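Local coordinates for protein CCR4-not transcription complex subunit 1 (Chaetomium thermophilum var. thermophilum DSM 1495, PDB 6H3Z) that probably serves as an adaptor subunit of the CCR4-NOT complex, the major cytoplasmic mRNA deadenylase, and is represented by a helical MIF4G-like domain, at residues A[127-132]-A[149-154]; A[156-161]-A[194-199]; A[48-53]-A[98-103]; A[138-143]-A[173-178]. One frame throughout, in Å; residues are numbered along the deposited sequence.

Contact 1. Residues A[127-132]-A[149-154]; sequences QLFHQQ and TDLLDW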
# COMPACT_ATOMS: atom_id res chain seq x y z
N GLN A 127 13.01 -1.89 0.81
CA GLN A 127 13.84 -0.71 1.02
C GLN A 127 13.28 0.53 0.32
O GLN A 127 13.29 1.60 0.92
CB GLN A 127 15.30 -0.99 0.66
CG GLN A 127 16.10 -1.47 1.88
CD GLN A 127 16.05 -0.46 3.03
OE1 GLN A 127 16.39 0.73 2.88
NE2 GLN A 127 15.60 -0.90 4.20
N LEU A 128 12.74 0.38 -0.89
CA LEU A 128 12.12 1.48 -1.63
C LEU A 128 10.89 2.00 -0.88
O LEU A 128 10.71 3.22 -0.78
CB LEU A 128 11.73 1.02 -3.05
CG LEU A 128 10.78 1.91 -3.84
CD1 LEU A 128 11.49 3.10 -4.41
CD2 LEU A 128 10.10 1.13 -4.93
N PHE A 129 10.05 1.08 -0.35
CA PHE A 129 8.85 1.44 0.42
C PHE A 129 9.23 2.16 1.71
O PHE A 129 8.70 3.24 2.00
CB PHE A 129 7.98 0.20 0.69
CG PHE A 129 6.99 -0.07 -0.41
CD1 PHE A 129 7.41 -0.50 -1.66
CD2 PHE A 129 5.63 0.16 -0.21
CE1 PHE A 129 6.50 -0.71 -2.70
CE2 PHE A 129 4.72 -0.05 -1.24
CZ PHE A 129 5.16 -0.48 -2.48
N HIS A 130 10.24 1.62 2.42
CA HIS A 130 10.76 2.14 3.69
C HIS A 130 11.61 3.41 3.54
O HIS A 130 12.07 3.94 4.55
CB HIS A 130 11.54 1.04 4.45
CG HIS A 130 10.66 -0.06 5.00
ND1 HIS A 130 10.93 -0.64 6.22
CD2 HIS A 130 9.53 -0.62 4.49
CE1 HIS A 130 9.98 -1.55 6.41
NE2 HIS A 130 9.12 -1.58 5.40
N GLN A 131 11.77 3.91 2.30
CA GLN A 131 12.51 5.12 1.92
C GLN A 131 11.54 6.26 1.57
O GLN A 131 11.96 7.39 1.36
CB GLN A 131 13.36 4.84 0.67
CG GLN A 131 14.82 4.51 0.93
CD GLN A 131 15.50 4.01 -0.34
OE1 GLN A 131 16.03 2.89 -0.38
NE2 GLN A 131 15.50 4.82 -1.40
N GLN A 132 10.25 5.94 1.42
CA GLN A 132 9.23 6.92 1.06
C GLN A 132 8.80 7.76 2.24
O GLN A 132 8.62 7.21 3.33
CB GLN A 132 7.98 6.22 0.52
CG GLN A 132 8.18 5.43 -0.74
CD GLN A 132 8.97 6.16 -1.79
OE1 GLN A 132 10.03 5.69 -2.17
NE2 GLN A 132 8.48 7.31 -2.26
N THR A 149 2.16 -7.68 4.03
CA THR A 149 3.44 -7.52 3.32
C THR A 149 4.44 -6.95 4.35
O THR A 149 4.04 -6.59 5.46
CB THR A 149 3.34 -6.62 2.08
OG1 THR A 149 3.24 -5.25 2.48
CG2 THR A 149 2.23 -7.01 1.12
N ASP A 150 5.73 -6.84 3.98
CA ASP A 150 6.80 -6.31 4.84
C ASP A 150 7.13 -4.87 4.50
O ASP A 150 8.12 -4.32 4.98
CB ASP A 150 8.06 -7.18 4.70
CG ASP A 150 8.58 -7.42 3.29
OD1 ASP A 150 7.75 -7.68 2.37
OD2 ASP A 150 9.82 -7.48 3.11
N LEU A 151 6.26 -4.25 3.68
CA LEU A 151 6.44 -2.92 3.11
C LEU A 151 5.94 -1.76 3.96
O LEU A 151 6.21 -0.64 3.61
CB LEU A 151 5.80 -2.87 1.72
CG LEU A 151 6.19 -4.03 0.77
CD1 LEU A 151 5.22 -4.14 -0.35
CD2 LEU A 151 7.58 -3.86 0.22
N LEU A 152 5.27 -2.00 5.09
CA LEU A 152 4.79 -0.90 5.93
C LEU A 152 5.81 -0.52 7.01
O LEU A 152 6.27 -1.41 7.73
CB LEU A 152 3.41 -1.24 6.56
CG LEU A 152 2.20 -1.25 5.61
CD1 LEU A 152 1.04 -2.00 6.21
CD2 LEU A 152 1.80 0.17 5.17
N ASP A 153 6.19 0.78 7.10
CA ASP A 153 7.15 1.26 8.11
C ASP A 153 6.39 2.08 9.13
O ASP A 153 6.02 3.24 8.84
CB ASP A 153 8.27 2.09 7.47
CG ASP A 153 9.44 2.31 8.40
OD1 ASP A 153 9.34 3.19 9.26
OD2 ASP A 153 10.43 1.58 8.28
N TRP A 154 6.10 1.47 10.31
CA TRP A 154 5.29 2.11 11.34
C TRP A 154 5.95 3.32 11.97
O TRP A 154 5.21 4.22 12.35
CB TRP A 154 4.81 1.12 12.39
CG TRP A 154 3.97 0.01 11.84
CD1 TRP A 154 4.23 -1.32 11.93
CD2 TRP A 154 2.74 0.13 11.09
NE1 TRP A 154 3.23 -2.05 11.32
CE2 TRP A 154 2.31 -1.18 10.79
CE3 TRP A 154 1.96 1.22 10.65
CZ2 TRP A 154 1.14 -1.44 10.05
CZ3 TRP A 154 0.79 0.95 9.94
CH2 TRP A 154 0.40 -0.36 9.65

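Contact 2. Residues A[156-161]-A[194-199]; sequences NIDMAM and TDFVRS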
# COMPACT_ATOMS: atom_id res chain seq x y z
N ASN A 156 7.82 5.63 10.24
CA ASN A 156 7.55 6.65 9.21
C ASN A 156 6.10 7.05 9.24
O ASN A 156 5.81 8.25 9.26
CB ASN A 156 7.93 6.15 7.82
CG ASN A 156 9.39 6.13 7.49
OD1 ASN A 156 10.27 6.35 8.34
ND2 ASN A 156 9.68 5.84 6.23
N ILE A 157 5.17 6.05 9.24
CA ILE A 157 3.73 6.28 9.28
C ILE A 157 3.37 7.06 10.56
O ILE A 157 2.62 8.04 10.47
CB ILE A 157 2.93 4.94 9.11
CG1 ILE A 157 2.98 4.44 7.65
CG2 ILE A 157 1.48 5.05 9.58
CD1 ILE A 157 2.63 3.01 7.45
N ASP A 158 3.93 6.63 11.73
CA ASP A 158 3.70 7.27 13.04
C ASP A 158 4.11 8.71 13.01
O ASP A 158 3.31 9.57 13.40
CB ASP A 158 4.44 6.54 14.18
CG ASP A 158 4.21 7.13 15.56
OD1 ASP A 158 3.12 7.65 15.82
OD2 ASP A 158 5.10 6.97 16.43
N MET A 159 5.32 8.99 12.53
CA MET A 159 5.88 10.34 12.43
C MET A 159 5.03 11.27 11.55
O MET A 159 4.90 12.46 11.86
CB MET A 159 7.33 10.27 11.93
CG MET A 159 8.31 9.79 12.97
SD MET A 159 8.25 10.70 14.55
CE MET A 159 8.89 12.32 14.06
N ALA A 160 4.46 10.71 10.46
CA ALA A 160 3.63 11.39 9.48
C ALA A 160 2.33 11.89 10.10
O ALA A 160 1.98 13.05 9.89
CB ALA A 160 3.34 10.47 8.31
N MET A 161 1.61 11.01 10.84
CA MET A 161 0.35 11.33 11.51
C MET A 161 0.64 12.31 12.62
O MET A 161 -0.11 13.26 12.77
CB MET A 161 -0.31 10.08 12.11
CG MET A 161 -0.60 9.00 11.13
SD MET A 161 -0.89 7.41 11.98
CE MET A 161 -2.59 7.41 12.00
N THR A 194 2.64 0.78 20.86
CA THR A 194 3.88 1.52 21.02
C THR A 194 4.47 1.95 19.69
O THR A 194 5.30 2.85 19.67
CB THR A 194 4.88 0.70 21.78
OG1 THR A 194 5.07 -0.51 21.05
CG2 THR A 194 4.44 0.43 23.20
N ASP A 195 4.07 1.31 18.57
CA ASP A 195 4.57 1.67 17.23
C ASP A 195 4.04 3.04 16.87
O ASP A 195 4.56 3.66 15.94
CB ASP A 195 4.16 0.63 16.15
CG ASP A 195 4.90 -0.71 16.21
OD1 ASP A 195 6.13 -0.71 16.48
OD2 ASP A 195 4.26 -1.75 15.93
N PHE A 196 3.05 3.54 17.66
CA PHE A 196 2.39 4.82 17.44
C PHE A 196 2.52 5.83 18.60
O PHE A 196 1.64 6.68 18.74
CB PHE A 196 0.91 4.59 17.05
CG PHE A 196 0.70 3.60 15.92
CD1 PHE A 196 1.08 3.91 14.62
CD2 PHE A 196 0.12 2.36 16.16
CE1 PHE A 196 0.89 2.99 13.58
CE2 PHE A 196 -0.08 1.44 15.12
CZ PHE A 196 0.31 1.77 13.84
N VAL A 197 3.63 5.80 19.38
CA VAL A 197 3.84 6.73 20.51
C VAL A 197 3.63 8.15 20.11
O VAL A 197 2.94 8.88 20.81
CB VAL A 197 5.25 6.71 21.19
CG1 VAL A 197 5.14 6.90 22.69
CG2 VAL A 197 6.10 5.52 20.82
N ARG A 198 4.34 8.57 19.06
CA ARG A 198 4.38 9.96 18.63
C ARG A 198 3.02 10.49 18.22
O ARG A 198 2.69 11.63 18.57
CB ARG A 198 5.43 10.16 17.53
CG ARG A 198 6.86 9.78 17.97
CD ARG A 198 7.37 10.57 19.17
NE ARG A 198 7.60 11.97 18.83
CZ ARG A 198 8.76 12.46 18.41
NH1 ARG A 198 9.82 11.66 18.31
NH2 ARG A 198 8.87 13.73 18.10
N SER A 199 2.20 9.66 17.51
CA SER A 199 0.85 10.01 17.09
C SER A 199 -0.04 10.14 18.32
O SER A 199 -0.74 11.15 18.47
CB SER A 199 0.29 8.95 16.18
OG SER A 199 1.03 8.93 14.98

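Contact 3. Residues A[48-53]-A[98-103]; sequences EEHFNE and EGTLLL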
# COMPACT_ATOMS: atom_id res chain seq x y z
N GLU A 48 -16.89 -5.91 -8.78
CA GLU A 48 -16.21 -6.53 -7.64
C GLU A 48 -15.33 -5.51 -6.92
O GLU A 48 -14.65 -4.72 -7.59
CB GLU A 48 -15.37 -7.74 -8.09
CG GLU A 48 -16.15 -8.89 -8.74
CD GLU A 48 -16.55 -8.78 -10.21
OE1 GLU A 48 -16.27 -7.74 -10.84
OE2 GLU A 48 -17.15 -9.75 -10.72
N GLU A 49 -15.39 -5.46 -5.59
CA GLU A 49 -14.62 -4.51 -4.78
C GLU A 49 -13.34 -5.13 -4.24
O GLU A 49 -12.45 -4.41 -3.77
CB GLU A 49 -15.47 -3.95 -3.62
CG GLU A 49 -16.57 -2.99 -4.05
CD GLU A 49 -17.67 -2.85 -3.03
OE1 GLU A 49 -18.71 -3.53 -3.17
OE2 GLU A 49 -17.48 -2.07 -2.06
N HIS A 50 -13.25 -6.47 -4.27
CA HIS A 50 -12.10 -7.21 -3.73
C HIS A 50 -11.54 -8.22 -4.72
O HIS A 50 -12.29 -8.78 -5.52
CB HIS A 50 -12.46 -7.83 -2.37
CG HIS A 50 -12.93 -6.79 -1.40
ND1 HIS A 50 -12.02 -6.03 -0.67
CD2 HIS A 50 -14.18 -6.32 -1.16
CE1 HIS A 50 -12.75 -5.17 0.03
NE2 HIS A 50 -14.05 -5.30 -0.24
N PHE A 51 -10.22 -8.42 -4.68
CA PHE A 51 -9.51 -9.33 -5.56
C PHE A 51 -9.91 -10.82 -5.37
O PHE A 51 -9.88 -11.59 -6.33
CB PHE A 51 -8.01 -9.11 -5.41
CG PHE A 51 -7.14 -10.03 -6.22
CD1 PHE A 51 -6.92 -9.81 -7.57
CD2 PHE A 51 -6.51 -11.12 -5.61
CE1 PHE A 51 -6.14 -10.68 -8.31
CE2 PHE A 51 -5.70 -11.96 -6.35
CZ PHE A 51 -5.53 -11.76 -7.69
N ASN A 52 -10.33 -11.20 -4.14
CA ASN A 52 -10.78 -12.56 -3.84
C ASN A 52 -12.10 -12.88 -4.52
O ASN A 52 -12.19 -13.91 -5.19
CB ASN A 52 -10.86 -12.78 -2.34
CG ASN A 52 -9.51 -12.72 -1.70
OD1 ASN A 52 -8.61 -13.51 -2.02
ND2 ASN A 52 -9.30 -11.74 -0.84
N GLU A 53 -13.10 -11.98 -4.40
CA GLU A 53 -14.44 -12.17 -4.96
C GLU A 53 -14.50 -12.11 -6.53
O GLU A 53 -15.60 -12.16 -7.10
CB GLU A 53 -15.48 -11.22 -4.30
CG GLU A 53 -15.13 -9.74 -4.25
CD GLU A 53 -16.03 -8.88 -3.38
OE1 GLU A 53 -16.05 -9.09 -2.14
OE2 GLU A 53 -16.70 -7.97 -3.94
N GLU A 98 -7.82 4.77 -4.42
CA GLU A 98 -8.82 4.45 -3.40
C GLU A 98 -9.65 3.21 -3.74
O GLU A 98 -10.37 2.70 -2.88
CB GLU A 98 -9.70 5.67 -3.12
CG GLU A 98 -8.96 6.79 -2.41
CD GLU A 98 -9.73 8.08 -2.19
OE1 GLU A 98 -10.59 8.43 -3.03
OE2 GLU A 98 -9.45 8.75 -1.17
N GLY A 99 -9.52 2.71 -4.97
CA GLY A 99 -10.23 1.52 -5.39
C GLY A 99 -9.61 0.30 -4.76
O GLY A 99 -8.44 0.02 -5.03
N THR A 100 -10.36 -0.38 -3.85
CA THR A 100 -9.91 -1.58 -3.13
C THR A 100 -9.56 -2.71 -4.07
O THR A 100 -8.56 -3.38 -3.84
CB THR A 100 -10.90 -2.02 -2.05
OG1 THR A 100 -12.23 -1.97 -2.56
CG2 THR A 100 -10.83 -1.17 -0.84
N LEU A 101 -10.33 -2.86 -5.18
CA LEU A 101 -10.06 -3.89 -6.18
C LEU A 101 -8.70 -3.61 -6.84
O LEU A 101 -7.87 -4.52 -6.88
CB LEU A 101 -11.20 -3.99 -7.22
CG LEU A 101 -11.07 -5.09 -8.29
CD1 LEU A 101 -11.17 -6.47 -7.69
CD2 LEU A 101 -12.10 -4.93 -9.34
N LEU A 102 -8.45 -2.36 -7.27
CA LEU A 102 -7.17 -1.95 -7.84
C LEU A 102 -5.99 -2.07 -6.84
O LEU A 102 -4.95 -2.61 -7.22
CB LEU A 102 -7.25 -0.53 -8.40
CG LEU A 102 -6.01 0.01 -9.10
CD1 LEU A 102 -5.50 -0.96 -10.17
CD2 LEU A 102 -6.31 1.36 -9.70
N LEU A 103 -6.15 -1.58 -5.59
CA LEU A 103 -5.10 -1.67 -4.57
C LEU A 103 -4.73 -3.14 -4.31
O LEU A 103 -3.54 -3.49 -4.35
CB LEU A 103 -5.52 -0.99 -3.27
CG LEU A 103 -5.69 0.52 -3.32
CD1 LEU A 103 -6.70 0.97 -2.29
CD2 LEU A 103 -4.38 1.22 -3.15

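Contact 4. Residues A[138-143]-A[173-178]; sequences LSLSLI and IDFLEQ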
# COMPACT_ATOMS: atom_id res chain seq x y z
N LEU A 138 -0.46 7.63 4.30
CA LEU A 138 -1.58 8.15 5.06
C LEU A 138 -2.89 8.09 4.28
O LEU A 138 -3.53 9.12 4.04
CB LEU A 138 -1.30 9.55 5.64
CG LEU A 138 -0.16 9.67 6.69
CD1 LEU A 138 -0.33 10.92 7.47
CD2 LEU A 138 -0.12 8.49 7.65
N SER A 139 -3.30 6.84 3.94
CA SER A 139 -4.48 6.38 3.22
C SER A 139 -4.81 5.01 3.83
O SER A 139 -4.04 4.07 3.66
CB SER A 139 -4.20 6.25 1.72
OG SER A 139 -5.25 5.65 0.98
N LEU A 140 -5.91 4.93 4.58
CA LEU A 140 -6.35 3.69 5.23
C LEU A 140 -6.52 2.53 4.25
O LEU A 140 -6.12 1.41 4.57
CB LEU A 140 -7.64 3.90 6.05
CG LEU A 140 -7.55 4.81 7.28
CD1 LEU A 140 -8.91 5.23 7.72
CD2 LEU A 140 -6.82 4.15 8.44
N SER A 141 -7.10 2.79 3.06
CA SER A 141 -7.30 1.77 2.03
C SER A 141 -5.96 1.20 1.49
O SER A 141 -5.89 0.00 1.20
CB SER A 141 -8.22 2.27 0.91
OG SER A 141 -8.03 3.64 0.64
N LEU A 142 -4.90 2.06 1.43
CA LEU A 142 -3.55 1.68 1.00
C LEU A 142 -2.90 0.82 2.09
O LEU A 142 -2.34 -0.23 1.76
CB LEU A 142 -2.66 2.90 0.66
CG LEU A 142 -1.21 2.62 0.20
CD1 LEU A 142 -1.18 1.75 -1.05
CD2 LEU A 142 -0.44 3.90 -0.03
N ILE A 143 -2.98 1.26 3.37
CA ILE A 143 -2.43 0.53 4.52
C ILE A 143 -3.08 -0.85 4.50
O ILE A 143 -2.38 -1.85 4.41
CB ILE A 143 -2.70 1.25 5.87
CG1 ILE A 143 -2.10 2.69 5.93
CG2 ILE A 143 -2.26 0.39 7.07
CD1 ILE A 143 -0.69 2.81 6.02
N ILE A 173 -7.22 12.75 14.06
CA ILE A 173 -7.54 11.93 15.23
C ILE A 173 -8.40 10.75 14.76
O ILE A 173 -8.21 9.62 15.19
CB ILE A 173 -8.20 12.73 16.39
CG1 ILE A 173 -7.30 13.90 16.85
CG2 ILE A 173 -8.54 11.81 17.58
CD1 ILE A 173 -7.94 14.91 17.79
N ASP A 174 -9.32 11.04 13.81
CA ASP A 174 -10.19 10.04 13.21
C ASP A 174 -9.36 9.04 12.40
O ASP A 174 -9.56 7.84 12.55
CB ASP A 174 -11.27 10.70 12.35
CG ASP A 174 -12.56 9.91 12.30
OD1 ASP A 174 -12.55 8.78 11.75
OD2 ASP A 174 -13.59 10.42 12.81
N PHE A 175 -8.36 9.53 11.63
CA PHE A 175 -7.48 8.66 10.87
C PHE A 175 -6.68 7.77 11.82
O PHE A 175 -6.50 6.59 11.53
CB PHE A 175 -6.53 9.46 9.97
CG PHE A 175 -5.66 8.62 9.05
CD1 PHE A 175 -4.42 8.15 9.48
CD2 PHE A 175 -6.07 8.31 7.76
CE1 PHE A 175 -3.63 7.36 8.64
CE2 PHE A 175 -5.26 7.53 6.92
CZ PHE A 175 -4.06 7.05 7.37
N LEU A 176 -6.22 8.34 12.97
CA LEU A 176 -5.44 7.61 13.97
C LEU A 176 -6.25 6.49 14.61
O LEU A 176 -5.76 5.36 14.61
CB LEU A 176 -4.81 8.55 15.00
CG LEU A 176 -3.97 7.91 16.11
CD1 LEU A 176 -2.82 7.08 15.58
CD2 LEU A 176 -3.45 8.96 17.04
N GLU A 177 -7.49 6.78 15.10
CA GLU A 177 -8.40 5.79 15.69
C GLU A 177 -8.61 4.65 14.68
O GLU A 177 -8.34 3.48 14.97
CB GLU A 177 -9.77 6.41 15.97
CG GLU A 177 -9.88 7.37 17.14
CD GLU A 177 -11.33 7.71 17.45
OE1 GLU A 177 -12.07 6.80 17.88
OE2 GLU A 177 -11.74 8.87 17.22
N GLN A 178 -9.03 5.03 13.47
CA GLN A 178 -9.30 4.15 12.35
C GLN A 178 -8.13 3.24 12.03
O GLN A 178 -8.33 2.03 11.88
CB GLN A 178 -9.76 4.95 11.12
CG GLN A 178 -11.24 5.31 11.14
CD GLN A 178 -11.73 5.89 9.83
OE1 GLN A 178 -12.39 5.20 9.04
NE2 GLN A 178 -11.41 7.16 9.56

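Contact 1. Residues A[127-132]-A[149-154]
F129, the last residue of helix 118-129, and H130 just past it pack against D150, L151 and D153 in the loop before helix 154-166. F129 to Q132 form a type I beta turn. H130 carries most of the polar chemistry. Its CB is 4.0 Å from D153 OD2. CG lies anti to the backbone carbonyl carbon (chi1 -70°), which places the start of the ring beside the loop. CD2 comes 3.4 Å from the carbonyl oxygen of L151. ND1 is 3.1 Å from D153 OD2, but the angle is too poor for a hydrogen bond. CE1 lies 3.6 Å from D150 O. The tip, NE2, donates to D150 O over 2.9 Å, meeting a lone pair in the carbonyl plane. This bond is bent: the N-H...O angle is 132°, and the oxygen sits 31° out of the imidazole plane. D153 CB covers one face of the ring over its centre, a CH-pi contact. The carboxylate and ring planes are nearly perpendicular. D153 is the N-cap of helix 154-166; its OD1 accepts the backbone N-H of N156.

F129 makes the apolar half. L151 CD1 stands over the centre of its ring, 4.1 Å away, and L151 CB is 3.6 Å from F129 CD2. F94 also meets this ring.

An alanine at H130 would probably leave D150 O without its imidazole donor and open a gap beside D153 CB. One imidazole thus joins a helix end to a loop through a backbone carbonyl, while the nearby D153 carboxylate may polarise the ring.

Contact 2. Residues A[156-161]-A[194-199]
D158 of helix 154-166 sets its carboxylate at the first turn of helix 197-209, so two helices of the domain meet through a helix N-terminus. CG of D158 lies anti to the backbone N (chi1 -179°), which starts the group off toward that turn. OD1 takes two bonds. S199 OG donates over 2.6 Å to the anti lone pair, and S199 N donates over 2.8 Å from the syn side, 23° out of the carboxylate plane. OD2 accepts R198 N at 3.2 Å through its syn lone pair. This is the binding of first-turn N-H groups by a carboxylate, here supplied from another helix of the MIF4G-like helical fold. F196, at the N-cap position, has its CA 3.3 Å from D158 OD1. The helix end would probably favour the charged form of D158. An alanine at D158 would probably leave the N-H groups of R198 and S199 without their carboxylate acceptor, and the S199 hydroxyl would lose it too.

Two methionines flank the carboxylate site. M161 CB is 3.4 Å from S199 OG, and L176 of helix 172-183 also touches S199. M159 SD lies over one face of the R198 guanidinium, offset toward its rim, and is 3.8 Å from R198 CG.

Contact 3. Residues A[48-53]-A[98-103]
L101, T100 and E49 bury the most surface where the loop after helix 22-45 passes the start of helix 100-116. The contact thus joins an inter-helix loop to a helix start in the helical MIF4G-like domain. L101 has the largest share. Its CG is anti to the backbone N (chi1 -177°), and the two methyls spread from it along the loop backbone. CD2 is 3.1 Å from the carbonyl oxygen of E48. CD1 is 3.4 Å from H50 O and 3.7 Å from F51 N. Within this contact L101 meets mainly peptide groups of the loop. A46 and L54 touch it as well. A bound sodium ion, with A43 and A46 at its site, is about 4 Å from the L101 side chain.

T100, the first residue after the N-cap G99, gives the polar link. Its OG1 sits in the crowded position between the backbone N and the carbonyl carbon (chi1 45°). It donates to E49 O over 2.7 Å, tilted 18° from the carbonyl plane. The same OG1 lies over one face of the H50 ring, 4.1 Å from CE1. E49 CB is 3.9 Å from that hydroxyl.

E104, one turn on, receives H50 ND1 and F51 N. Two polar grips, T100 OG1 and the E104 carboxylate, therefore hold the loop to the helix start, with the L101 methyls packed on the neighbouring peptide groups.

Contact 4. Residues A[138-143]-A[173-178]
The phenyl ring of F175 is the main flat group, and L138, S139 and L140 surround part of it. L140 CD2 lies over one face, offset toward the rim. This is a CH-pi contact, with the methyl 4.2 Å from the ring centroid and 17° off the ring normal. At the edge, in the ring plane, is S139 CA. S139 N is also near that plane, 3.5 Å from F175 CZ. The ring therefore points its far corner at the backbone just before helix 140-146. CG of F175 is anti to the backbone N (chi1 -175°), which carries that atom toward segment 138-143.

The L138 and F175 side chains cross at about a right angle. L138 CD2 is 3.8 Å from F175 CE1. L140 instead slides past F175 in the opposite direction, with CG 3.6 Å from CE2. The other methyl of L140, CD1, rests on Q178. It is 3.5 Å from Q178 CB and 3.6 Å from Q178 CD, so it packs on both the start of that chain and its amide carbon. L140 and Q178 cross at about a right angle.

Carbon atoms make the side-chain contacts, and the two segments share no hydrogen bond. S139 is the N-cap residue, and its carbonyl oxygen accepts the backbone N of I143. F175 thus faces the lead-in and first turn of helix 140-146, as helix packing within the MIF4G-like domain. M161 of helix 154-166 touches both L138 and F175. Elsewhere on helix 172-183, I173 and L176 pack on helix 197-209 and on F219 of helix 214-225.

How the contacts relate
Contacts 1, 2 and 4 form a continuous block, and contact 3 borders it through contact 4. Contacts 2 and 4 are the closest pair, with centres about 12 Å apart. There M161 CG is 3.5 Å from L138 CD2. Contact 1 joins contact 2 where W154 CE3 is 3.6 Å from F196 CE1, and it joins contact 4 where L152 CD2 is 3.7 Å from I143 CD1. Contact 3 meets contact 4 through L103 CD1, 3.7 Å from S141 O. Contacts 2 and 3 lie on opposite sides of the chain's centre, their centres about 27 Å apart. The sodium ion belongs to the contact 3 end.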